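Local coordinates for protein 3-keto-5-aminohexanoate cleavage enzyme (Ralstonia eutropha, PDB 3C6C) that probably cleaves 3-keto-5-aminohexanoate or a related beta-keto acid with a bound metal, nickel here, on a TIM-type beta/alpha-barrel, at residues A[49-54]-A[88-93]; A[195-200]-A[234-239]; A[271-274]-A[278-281]; A[226-231]-A[251-256]. All coordinates share one frame; numbering follows the deposited sequence. Where two conformers were deposited one is given.

Following the chain from the N terminus, interaction 1 comes first: it brings helix 81-92 against helix 47-60 and closes a loop that contains strand 64-70, the strand of the metal ligands His66 and His68. Interactions 2 and 4 follow and cross. Segment 195-200 opens interaction 2, 226-231 opens interaction 4, then 234-239 closes the first and 251-256 the second, so helix 190-201 is tied to the loop before strand 240-244, and helix 225-232 to helix 250-260, on the side of the chain's centre opposite interaction 1. Interaction 3 is a short hairpin-like closure, 271-274 with 278-281, just after the metal ligand Glu269; its nearest atoms are about 6 Å from interaction 4.

Interaction 1. Residues A[49-54]-A[88-93]; sequences QIADAC and VDRVRS
Beside Arg90 and Val91, which meet Ala51 across the contact, the carbonyl oxygen Asp89 O is gripped twice by one residue: Ser93 OG donates to Asp89 O at 2.8 Å, and Ser93 N adds a weak bond to the same oxygen. The hydroxyl comes in tilted 24° from the carbonyl plane, and the serine thus closes back on the carbonyl four residues earlier, at the end of helix 81-92.

Across the interface the contacts of the side chains are apolar. Ala51 presents its single methyl to two neighbours: Ala51 CB lies 3.4 Å from Arg90 CB and 3.7 Å from Val91 CG2. On Val91, CG1 is anti to the backbone N (chi1 173°), which leaves CG2 as the branch facing the other helix; there Val91 CG2 also rests 3.8 Å from Cys54 CB, one turn further on. Arg90 runs extended from CG to NE, passing alongside Ala51 with Arg90 CD 4.0 Å from Ala51 CB, and carries its charge outward to a salt bridge between NE and Glu86 in its own helix. Asp52 OD1 stays 6.3 Å from Arg90 NH1, so any attraction there is long-range.

The single methyl of Ala51 at the meeting point allows the backbones to come close, with Ala51 CA and Val91 CA 5.3 Å apart; the axes of the short helical segments pass 8.7 Å apart, 38° between their N-to-C directions. Cys54 then leans on Ala65 and Ile67 of strand 64-70, and Val91 on Leu100 of strand 99-103. Two successive helices running in roughly the same direction, packed side by side over parallel strands, are the outer layer of a TIM beta/alpha-barrel.

Interaction 2. Residues A[195-200]-A[234-239]; sequences FGKQLI and LIPANA
Lys197 leaves helix 190-201 with its CB directed at the loop, and each further atom finds something there. Lys197 CG comes against the proline ring, 3.8 Å from Pro236 CG. Lys197 CD stays on that ring, 3.7 Å from Pro236 CG, and also reaches to 3.4 Å from Leu234 O. The chain bends at this level (chi3 -67°), swinging CE off the proline, so that Lys197 CE is 3.3 Å from Leu234 O. The tip then makes the polar bond of the contact: Lys197 NZ donates to Leu234 O at 2.7 Å, lying in the carbonyl plane on a lone pair, with a C=O...N angle of 142°. A loop carbonyl is thus fixed by a lysine whose methylene groups pack on the next residue but one.

One turn on, Ile200 supports the same ring, Ile200 CD1 being 4.0 Å from Pro236 CG. Past the proline, the loop folds into a type I turn from Pro236 to Ala239, closed by Ala239 N to Pro236 O.

Leu234 meanwhile touches Pro190 and Ile193, earlier in the lysine's helix. Phe211 of strand 210-214 backs both Ile200 and Pro236, so the loop leading into strand 240-244 lies against helix 190-201 at the barrel surface.

Interaction 3. Residues A[271-274]-A[278-281]; sequences NLYL and VFAT
Tyr273 and Phe279 face each other as an antiparallel, non-hydrogen-bonded pair, their CA atoms 4.3 Å apart. The bonds lie on either side of this pair: Ala280 N donates to Leu272 O at 2.9 Å, almost straight, and Leu274 N to Val278 O at 2.8 Å, more bent. Between them Phe279 CA approaches Leu272 O and Tyr273 CA approaches Val278 O in CA-H...O contacts.

Although their CA-CB bonds diverge, both aromatic residues put CG anti to the carbonyl carbon (chi1 -61° for Tyr273, -68° for Phe279), which lays the rings side by side and pointing the same way. The planes are tilted by 21° and slid apart, so that with centroids 4.9 Å apart there is little overlap; the approach is narrowest where Tyr273 CE1 meets Phe279 CE1 at 3.4 Å. Leu272 O sits at the edge of the phenylalanine ring, in its plane. Elsewhere, Leu274 CB packs 3.8 Å from Ala280 CB.

Asn271 braces the first segment. Its OD1 accepts from Tyr273 N in an Asx turn, while Asn271 ND2 donates to Tyr273 O at 2.8 Å and also to Gln250.

The Phe279 ring meets His40, and Leu272 touches Met43, while a bound di(hydroxyethyl)ether comes, nearest atoms, about 3 Å from the Leu272 side chain. Ala280 touches Leu285, and Leu274 touches Gln284 and Arg288, on helix 282-295, with Thr281 at its N-cap.

Interaction 4. Residues A[226-231]-A[251-256]; sequences ETMIYQ and MPMMAQ
Met228, a selenomethionine like Met253, sends its chain straight out from helix 225-232: CG is anti to the backbone N (chi1 -162°), the next bond is fully extended, and only the last one bends (chi3 -62°), turning the methyl toward the other helix. Gln256 likewise holds CG anti to its backbone N (chi1 -175°), which brings its CB and CG alongside that methionine end. Met253 folds instead, bent at both of its outer torsions, and this leaves its selenium next to the methyl.

Met228 therefore does most of the touching. Met228 SE lies 3.7 Å from Gln256 C and 3.8 Å from Gln256 CG; Met228 CE reaches 3.7 Å to Met253 SE and 3.6 Å to Met253 O. Gln256 CB adds a contact with Met228 CE at 3.8 Å. In each pair the side chains slide past one another in opposite directions, and the extended Met228 side chain bridges helices whose closest CA atoms, Met228 and Gln256, are 8.2 Å apart.

The amide of Gln256 is engaged elsewhere: OE1 bonds with Thr225 OG1 and with NE2 of Gln256 of the third subunit. That subunit also packs its Ile229 on Ile229, while Tyr230 stacks on Tyr230 of the second subunit. Within the chain, Met228 goes on to touch Ala257 and Leu260 of helix 250-260, and Met254, on another side of that helix, packs against Ala289 and Val292 of helix 282-295.

Interaction 1. Residues A[49-54]-A[88-93]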
loop_
_atom_site.group_PDB
_atom_site.type_symbol
_atom_site.label_atom_id
_atom_site.label_comp_id
_atom_site.label_asym_id
_atom_site.label_seq_id
_atom_site.Cartn_x
_atom_site.Cartn_y
_atom_site.Cartn_z
ATOM N N GLN A 49 34.454 1.507 27.927
ATOM C CA GLN A 49 33.030 1.201 28.190
ATOM C C GLN A 49 32.312 0.884 26.880
ATOM O O GLN A 49 31.437 -0.004 26.789
ATOM C CB GLN A 49 32.331 2.354 28.905
ATOM C CG GLN A 49 32.751 2.494 30.360
ATOM C CD GLN A 49 32.428 3.832 30.946
ATOM O OE1 GLN A 49 32.096 4.774 30.233
ATOM N NE2 GLN A 49 32.568 3.945 32.267
ATOM N N ILE A 50 32.703 1.614 25.855
ATOM C CA ILE A 50 32.073 1.467 24.521
ATOM C C ILE A 50 32.464 0.125 23.902
ATOM O O ILE A 50 31.633 -0.585 23.383
ATOM C CB ILE A 50 32.425 2.665 23.596
ATOM C CG1 ILE A 50 31.769 3.936 24.137
ATOM C CG2 ILE A 50 31.994 2.413 22.162
ATOM C CD1 ILE A 50 32.211 5.235 23.511
ATOM N N ALA A 51 33.738 -0.231 24.022
ATOM C CA ALA A 51 34.222 -1.543 23.585
ATOM C C ALA A 51 33.526 -2.631 24.384
ATOM O O ALA A 51 33.081 -3.635 23.831
ATOM C CB ALA A 51 35.787 -1.673 23.704
ATOM N N ASP A 52 33.445 -2.436 25.695
ATOM C CA ASP A 52 32.812 -3.432 26.574
ATOM C C ASP A 52 31.369 -3.681 26.103
ATOM O O ASP A 52 30.882 -4.810 26.093
ATOM C CB ASP A 52 32.779 -2.965 28.053
ATOM C CG ASP A 52 34.133 -3.122 28.767
ATOM O OD1 ASP A 52 35.068 -3.716 28.191
ATOM O OD2 ASP A 52 34.240 -2.619 29.917
ATOM N N ALA A 53 30.717 -2.610 25.669
ATOM C CA ALA A 53 29.303 -2.659 25.236
ATOM C C ALA A 53 29.196 -3.437 23.922
ATOM O O ALA A 53 28.244 -4.172 23.702
ATOM C CB ALA A 53 28.712 -1.234 25.092
ATOM N N CYS A 54 30.192 -3.278 23.050
ATOM C CA CYS A 54 30.229 -4.037 21.784
ATOM C C CYS A 54 30.349 -5.517 22.060
ATOM O O CYS A 54 29.717 -6.343 21.413
ATOM C CB CYS A 54 31.394 -3.588 20.869
ATOM S SG CYS A 54 31.278 -1.885 20.279
ATOM N N VAL A 88 38.330 0.328 18.698
ATOM C CA VAL A 88 38.493 -0.766 17.729
ATOM C C VAL A 88 39.597 -1.720 18.189
ATOM O O VAL A 88 39.486 -2.945 18.071
ATOM C CB VAL A 88 38.760 -0.225 16.303
ATOM C CG1 VAL A 88 39.308 -1.305 15.394
ATOM C CG2 VAL A 88 37.465 0.387 15.723
ATOM N N ASP A 89 40.649 -1.126 18.760
ATOM C CA ASP A 89 41.773 -1.914 19.289
ATOM C C ASP A 89 41.301 -2.807 20.441
ATOM O O ASP A 89 41.673 -3.975 20.529
ATOM C CB ASP A 89 42.950 -1.038 19.727
ATOM C CG ASP A 89 43.713 -0.430 18.545
ATOM O OD1 ASP A 89 43.464 -0.839 17.382
ATOM O OD2 ASP A 89 44.567 0.466 18.794
ATOM N N ARG A 90 40.470 -2.240 21.303
ATOM C CA ARG A 90 39.885 -2.987 22.432
ATOM C C ARG A 90 38.974 -4.125 21.983
ATOM O O ARG A 90 39.062 -5.230 22.496
ATOM C CB ARG A 90 39.151 -2.084 23.443
ATOM C CG ARG A 90 40.072 -1.158 24.229
ATOM C CD ARG A 90 39.291 -0.366 25.231
ATOM N NE ARG A 90 40.139 0.553 25.956
ATOM C CZ ARG A 90 40.782 0.223 27.078
ATOM N NH1 ARG A 90 40.661 -0.995 27.571
ATOM N NH2 ARG A 90 41.528 1.102 27.707
ATOM N N VAL A 91 38.092 -3.858 21.038
ATOM C CA VAL A 91 37.114 -4.887 20.621
ATOM C C VAL A 91 37.884 -6.019 19.936
ATOM O O VAL A 91 37.683 -7.201 20.192
ATOM C CB VAL A 91 36.006 -4.335 19.693
ATOM C CG1 VAL A 91 35.122 -5.506 19.173
ATOM C CG2 VAL A 91 35.176 -3.258 20.417
ATOM N N ARG A 92 38.812 -5.622 19.094
ATOM C CA ARG A 92 39.578 -6.577 18.286
ATOM C C ARG A 92 40.482 -7.467 19.127
ATOM O O ARG A 92 40.873 -8.539 18.672
ATOM C CB ARG A 92 40.407 -5.885 17.190
ATOM C CG ARG A 92 39.556 -5.464 16.022
ATOM C CD ARG A 92 40.297 -4.592 15.033
ATOM N NE ARG A 92 39.484 -4.289 13.865
ATOM C CZ ARG A 92 39.722 -3.269 13.042
ATOM N NH1 ARG A 92 40.729 -2.453 13.284
ATOM N NH2 ARG A 92 38.951 -3.058 11.996
ATOM N N SER A 93 40.798 -7.018 20.331
ATOM C CA SER A 93 41.704 -7.754 21.219
ATOM C C SER A 93 40.937 -8.383 22.379
ATOM O O SER A 93 41.507 -8.895 23.336
ATOM C CB SER A 93 42.852 -6.878 21.698
ATOM O OG SER A 93 42.428 -5.804 22.493
#

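Interaction 2. Residues A[195-200]-A[234-239]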
loop_
_atom_site.group_PDB
_atom_site.type_symbol
_atom_site.label_atom_id
_atom_site.label_comp_id
_atom_site.label_asym_id
_atom_site.label_seq_id
_atom_site.Cartn_x
_atom_site.Cartn_y
_atom_site.Cartn_z
ATOM N N PHE A 195 18.821 8.691 -4.435
ATOM C CA PHE A 195 20.208 9.160 -4.578
ATOM C C PHE A 195 21.176 7.989 -4.332
ATOM O O PHE A 195 22.210 7.864 -4.982
ATOM C CB PHE A 195 20.554 10.353 -3.693
ATOM C CG PHE A 195 21.970 10.814 -3.893
ATOM C CD1 PHE A 195 22.365 11.281 -5.148
ATOM C CD2 PHE A 195 22.919 10.674 -2.909
ATOM C CE1 PHE A 195 23.679 11.669 -5.385
ATOM C CE2 PHE A 195 24.234 11.062 -3.138
ATOM C CZ PHE A 195 24.607 11.554 -4.392
ATOM N N GLY A 196 20.837 7.134 -3.368
ATOM C CA GLY A 196 21.629 5.915 -3.113
ATOM C C GLY A 196 21.727 5.081 -4.388
ATOM O O GLY A 196 22.778 4.541 -4.738
ATOM N N LYS A 197 20.610 4.984 -5.086
ATOM C CA LYS A 197 20.535 4.212 -6.335
ATOM C C LYS A 197 21.390 4.867 -7.413
ATOM O O LYS A 197 22.010 4.196 -8.242
ATOM C CB LYS A 197 19.097 4.010 -6.791
ATOM C CG LYS A 197 18.404 3.018 -5.881
ATOM C CD LYS A 197 17.181 2.393 -6.484
ATOM C CE LYS A 197 16.093 3.379 -6.681
ATOM N NZ LYS A 197 14.767 2.659 -6.997
ATOM N N GLN A 198 21.476 6.183 -7.341
ATOM C CA GLN A 198 22.322 6.966 -8.287
ATOM C C GLN A 198 23.804 6.689 -8.041
ATOM O O GLN A 198 24.593 6.552 -8.972
ATOM C CB GLN A 198 22.072 8.470 -8.168
ATOM C CG GLN A 198 22.915 9.285 -9.135
ATOM C CD GLN A 198 22.513 9.088 -10.580
ATOM O OE1 GLN A 198 21.370 8.759 -10.875
ATOM N NE2 GLN A 198 23.455 9.317 -11.501
ATOM N N LEU A 199 24.167 6.607 -6.769
ATOM C CA LEU A 199 25.544 6.259 -6.384
ATOM C C LEU A 199 25.923 4.902 -6.980
ATOM O O LEU A 199 27.030 4.706 -7.487
ATOM C CB LEU A 199 25.708 6.246 -4.853
ATOM C CG LEU A 199 25.678 7.612 -4.173
ATOM C CD1 LEU A 199 25.644 7.507 -2.629
ATOM C CD2 LEU A 199 26.883 8.431 -4.620
ATOM N N ILE A 200 24.959 3.994 -6.978
ATOM C CA ILE A 200 25.184 2.615 -7.425
ATOM C C ILE A 200 25.395 2.679 -8.933
ATOM O O ILE A 200 26.319 2.082 -9.493
ATOM C CB ILE A 200 23.978 1.672 -7.127
ATOM C CG1 ILE A 200 23.881 1.377 -5.624
ATOM C CG2 ILE A 200 24.123 0.366 -7.887
ATOM C CD1 ILE A 200 22.553 0.730 -5.155
ATOM N N LEU A 234 11.312 0.653 -3.032
ATOM C CA LEU A 234 12.224 1.521 -3.820
ATOM C C LEU A 234 13.659 1.035 -3.789
ATOM O O LEU A 234 14.506 1.463 -4.576
ATOM C CB LEU A 234 12.219 2.950 -3.295
ATOM C CG LEU A 234 10.889 3.709 -3.376
ATOM C CD1 LEU A 234 11.025 5.099 -2.699
ATOM C CD2 LEU A 234 10.422 3.847 -4.815
ATOM N N ILE A 235 13.935 0.158 -2.843
ATOM C CA ILE A 235 15.313 -0.363 -2.649
ATOM C C ILE A 235 15.651 -1.444 -3.692
ATOM O O ILE A 235 14.826 -2.318 -3.993
ATOM C CB ILE A 235 15.546 -0.814 -1.190
ATOM C CG1 ILE A 235 15.598 0.433 -0.309
ATOM C CG2 ILE A 235 16.880 -1.565 -1.066
ATOM C CD1 ILE A 235 15.581 0.162 1.155
ATOM N N PRO A 236 16.858 -1.384 -4.278
ATOM C CA PRO A 236 17.190 -2.417 -5.280
ATOM C C PRO A 236 17.088 -3.846 -4.778
ATOM O O PRO A 236 17.391 -4.153 -3.642
ATOM C CB PRO A 236 18.642 -2.072 -5.693
ATOM C CG PRO A 236 18.864 -0.697 -5.255
ATOM C CD PRO A 236 17.969 -0.442 -4.079
ATOM N N ALA A 237 16.643 -4.716 -5.671
ATOM C CA ALA A 237 16.403 -6.114 -5.310
ATOM C C ALA A 237 17.645 -6.844 -4.798
ATOM O O ALA A 237 17.551 -7.762 -3.985
ATOM C CB ALA A 237 15.790 -6.872 -6.464
ATOM N N ASN A 238 18.800 -6.412 -5.254
ATOM C CA ASN A 238 20.068 -7.089 -4.914
ATOM C C ASN A 238 20.718 -6.552 -3.640
ATOM O O ASN A 238 21.812 -6.963 -3.228
ATOM C CB ASN A 238 21.074 -6.988 -6.071
ATOM C CG ASN A 238 21.659 -5.595 -6.237
ATOM O OD1 ASN A 238 20.969 -4.599 -6.072
ATOM N ND2 ASN A 238 22.945 -5.525 -6.575
ATOM N N ALA A 239 20.035 -5.608 -3.031
ATOM C CA ALA A 239 20.572 -4.925 -1.865
ATOM C C ALA A 239 20.070 -5.567 -0.595
ATOM O O ALA A 239 19.015 -6.191 -0.563
ATOM C CB ALA A 239 20.197 -3.446 -1.902
#

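Interaction 3. Residues A[271-274]-A[278-281]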
loop_
_atom_site.group_PDB
_atom_site.type_symbol
_atom_site.label_atom_id
_atom_site.label_comp_id
_atom_site.label_asym_id
_atom_site.label_seq_id
_atom_site.Cartn_x
_atom_site.Cartn_y
_atom_site.Cartn_z
ATOM N N ASN A 271 17.536 4.109 22.021
ATOM C CA ASN A 271 16.576 3.898 23.087
ATOM C C ASN A 271 17.273 3.521 24.367
ATOM O O ASN A 271 18.055 2.584 24.379
ATOM C CB ASN A 271 15.626 2.750 22.700
ATOM C CG ASN A 271 14.785 2.281 23.868
ATOM O OD1 ASN A 271 14.201 3.095 24.598
ATOM N ND2 ASN A 271 14.705 0.985 24.038
ATOM N N LEU A 272 16.986 4.253 25.447
ATOM C CA LEU A 272 17.606 3.962 26.744
ATOM C C LEU A 272 16.879 2.936 27.626
ATOM O O LEU A 272 17.426 2.466 28.630
ATOM C CB LEU A 272 17.765 5.262 27.542
ATOM C CG LEU A 272 18.641 6.365 26.931
ATOM C CD1 LEU A 272 18.792 7.491 27.979
ATOM C CD2 LEU A 272 20.005 5.874 26.489
ATOM N N TYR A 273 15.644 2.604 27.260
ATOM C CA TYR A 273 14.723 1.901 28.166
ATOM C C TYR A 273 14.327 0.486 27.766
ATOM O O TYR A 273 13.956 0.206 26.627
ATOM C CB TYR A 273 13.443 2.728 28.359
ATOM C CG TYR A 273 13.696 4.075 28.971
ATOM C CD1 TYR A 273 13.809 4.219 30.343
ATOM C CD2 TYR A 273 13.843 5.197 28.172
ATOM C CE1 TYR A 273 14.048 5.468 30.906
ATOM C CE2 TYR A 273 14.079 6.436 28.722
ATOM C CZ TYR A 273 14.169 6.564 30.080
ATOM O OH TYR A 273 14.424 7.824 30.593
ATOM N N LEU A 274 14.371 -0.387 28.769
ATOM C CA LEU A 274 13.985 -1.788 28.577
ATOM C C LEU A 274 12.470 -1.800 28.610
ATOM O O LEU A 274 11.801 -2.469 27.830
ATOM C CB LEU A 274 14.590 -2.677 29.662
ATOM C CG LEU A 274 14.406 -4.175 29.453
ATOM C CD1 LEU A 274 15.110 -4.648 28.184
ATOM C CD2 LEU A 274 14.886 -4.936 30.704
ATOM N N VAL A 278 12.444 1.972 33.177
ATOM C CA VAL A 278 13.551 1.038 33.492
ATOM C C VAL A 278 14.627 1.100 32.425
ATOM O O VAL A 278 14.351 0.784 31.296
ATOM C CB VAL A 278 13.065 -0.433 33.547
ATOM C CG1 VAL A 278 14.201 -1.379 33.877
ATOM C CG2 VAL A 278 11.920 -0.585 34.561
ATOM N N PHE A 279 15.838 1.504 32.806
ATOM C CA PHE A 279 16.949 1.570 31.860
ATOM C C PHE A 279 17.440 0.168 31.446
ATOM O O PHE A 279 17.452 -0.773 32.238
ATOM C CB PHE A 279 18.132 2.364 32.434
ATOM C CG PHE A 279 17.847 3.827 32.609
ATOM C CD1 PHE A 279 17.509 4.614 31.522
ATOM C CD2 PHE A 279 17.878 4.414 33.866
ATOM C CE1 PHE A 279 17.274 5.963 31.668
ATOM C CE2 PHE A 279 17.610 5.768 34.013
ATOM C CZ PHE A 279 17.319 6.537 32.923
ATOM N N ALA A 280 17.826 0.093 30.183
ATOM C CA ALA A 280 18.395 -1.115 29.551
ATOM C C ALA A 280 19.913 -1.084 29.450
ATOM O O ALA A 280 20.551 -0.028 29.387
ATOM C CB ALA A 280 17.816 -1.305 28.131
ATOM N N THR A 281 20.484 -2.279 29.398
ATOM C CA THR A 281 21.809 -2.456 28.808
ATOM C C THR A 281 21.672 -2.825 27.319
ATOM O O THR A 281 20.635 -3.304 26.860
ATOM C CB THR A 281 22.625 -3.577 29.509
ATOM O OG1 THR A 281 22.075 -4.863 29.152
ATOM C CG2 THR A 281 22.693 -3.380 31.089
#

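Interaction 4. Residues A[226-231]-A[251-256]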
loop_
_atom_site.group_PDB
_atom_site.type_symbol
_atom_site.label_atom_id
_atom_site.label_comp_id
_atom_site.label_asym_id
_atom_site.label_seq_id
_atom_site.Cartn_x
_atom_site.Cartn_y
_atom_site.Cartn_z
ATOM N N GLU A 226 3.562 1.293 6.986
ATOM C CA GLU A 226 3.275 1.810 5.662
ATOM C C GLU A 226 4.520 2.461 5.081
ATOM O O GLU A 226 4.825 2.321 3.886
ATOM C CB GLU A 226 2.084 2.783 5.693
ATOM C CG GLU A 226 0.761 2.090 5.932
ATOM C CD GLU A 226 0.334 2.032 7.416
ATOM O OE1 GLU A 226 1.173 2.078 8.375
ATOM O OE2 GLU A 226 -0.893 1.927 7.643
ATOM N N THR A 227 5.256 3.155 5.942
ATOM C CA THR A 227 6.464 3.835 5.521
ATOM C C THR A 227 7.487 2.805 5.095
ATOM O O THR A 227 8.117 2.928 4.052
ATOM C CB THR A 227 7.059 4.735 6.630
ATOM O OG1 THR A 227 6.114 5.752 6.970
ATOM C CG2 THR A 227 8.374 5.378 6.172
HETATM N N MSE A 228 7.615 1.781 5.924
HETATM C CA MSE A 228 8.614 0.738 5.698
HETATM C C MSE A 228 8.352 -0.022 4.399
HETATM O O MSE A 228 9.262 -0.244 3.604
HETATM C CB MSE A 228 8.688 -0.249 6.885
HETATM C CG MSE A 228 9.992 -1.035 6.843
HETATM SE SE MSE A 228 10.173 -2.287 8.267
HETATM C CE MSE A 228 10.136 -1.099 9.746
ATOM N N ILE A 229 7.090 -0.357 4.144
ATOM C CA ILE A 229 6.709 -1.109 2.921
ATOM C C ILE A 229 6.990 -0.280 1.665
ATOM O O ILE A 229 7.548 -0.753 0.665
ATOM C CB ILE A 229 5.203 -1.520 2.928
ATOM C CG1 ILE A 229 4.979 -2.638 3.943
ATOM C CG2 ILE A 229 4.746 -1.978 1.524
ATOM C CD1 ILE A 229 3.513 -2.964 4.207
ATOM N N TYR A 230 6.585 0.975 1.761
ATOM C CA TYR A 230 6.710 1.923 0.633
ATOM C C TYR A 230 8.175 2.128 0.256
ATOM O O TYR A 230 8.573 1.990 -0.913
ATOM C CB TYR A 230 6.038 3.268 0.944
ATOM C CG TYR A 230 6.498 4.369 0.026
ATOM C CD1 TYR A 230 6.145 4.368 -1.320
ATOM C CD2 TYR A 230 7.297 5.398 0.489
ATOM C CE1 TYR A 230 6.584 5.383 -2.183
ATOM C CE2 TYR A 230 7.727 6.402 -0.334
ATOM C CZ TYR A 230 7.373 6.396 -1.681
ATOM O OH TYR A 230 7.805 7.395 -2.489
ATOM N N GLN A 231 8.985 2.404 1.273
ATOM C CA GLN A 231 10.393 2.663 1.055
ATOM C C GLN A 231 11.115 1.380 0.633
ATOM O O GLN A 231 12.030 1.409 -0.182
ATOM C CB GLN A 231 11.057 3.394 2.223
ATOM C CG GLN A 231 10.570 4.813 2.343
ATOM C CD GLN A 231 11.314 5.727 3.306
ATOM O OE1 GLN A 231 11.280 6.948 3.139
ATOM N NE2 GLN A 231 11.945 5.164 4.338
HETATM N N MSE A 251 11.495 -1.519 19.359
HETATM C CA MSE A 251 11.112 -2.953 19.242
HETATM C C MSE A 251 10.069 -3.206 18.124
HETATM O O MSE A 251 10.239 -4.140 17.339
HETATM C CB MSE A 251 10.705 -3.561 20.589
HETATM C CG MSE A 251 11.882 -3.706 21.545
HETATM SE SE MSE A 251 13.385 -4.791 20.924
HETATM C CE MSE A 251 14.774 -4.169 22.101
ATOM N N PRO A 252 9.002 -2.385 18.036
ATOM C CA PRO A 252 8.060 -2.510 16.914
ATOM C C PRO A 252 8.735 -2.440 15.544
ATOM O O PRO A 252 8.445 -3.249 14.654
ATOM C CB PRO A 252 7.099 -1.325 17.144
ATOM C CG PRO A 252 7.103 -1.195 18.632
ATOM C CD PRO A 252 8.556 -1.349 18.980
HETATM N N MSE A 253 9.648 -1.496 15.358
HETATM C CA MSE A 253 10.271 -1.370 14.039
HETATM C C MSE A 253 11.214 -2.530 13.740
HETATM O O MSE A 253 11.339 -2.973 12.602
HETATM C CB MSE A 253 10.965 -0.028 13.846
HETATM C CG MSE A 253 9.988 1.159 13.683
HETATM SE SE MSE A 253 8.584 1.055 12.338
HETATM C CE MSE A 253 7.220 0.288 13.236
HETATM N N MSE A 254 11.857 -3.041 14.777
HETATM C CA MSE A 254 12.701 -4.237 14.643
HETATM C C MSE A 254 11.876 -5.434 14.145
HETATM O O MSE A 254 12.237 -6.116 13.172
HETATM C CB MSE A 254 13.368 -4.562 15.998
HETATM C CG MSE A 254 14.265 -5.830 16.055
HETATM SE SE MSE A 254 13.280 -7.451 16.332
HETATM C CE MSE A 254 12.324 -7.018 17.949
ATOM N N ALA A 255 10.748 -5.666 14.803
ATOM C CA ALA A 255 9.909 -6.820 14.448
ATOM C C ALA A 255 9.364 -6.642 13.027
ATOM O O ALA A 255 9.297 -7.585 12.220
ATOM C CB ALA A 255 8.750 -7.049 15.482
ATOM N N GLN A 256 9.004 -5.412 12.714
ATOM C CA GLN A 256 8.367 -5.095 11.418
ATOM C C GLN A 256 9.357 -5.286 10.283
ATOM O O GLN A 256 9.028 -5.869 9.239
ATOM C CB GLN A 256 7.796 -3.658 11.384
ATOM C CG GLN A 256 7.035 -3.394 10.096
ATOM C CD GLN A 256 5.876 -4.335 9.949
ATOM O OE1 GLN A 256 4.792 -4.067 10.484
ATOM N NE2 GLN A 256 6.090 -5.467 9.258
#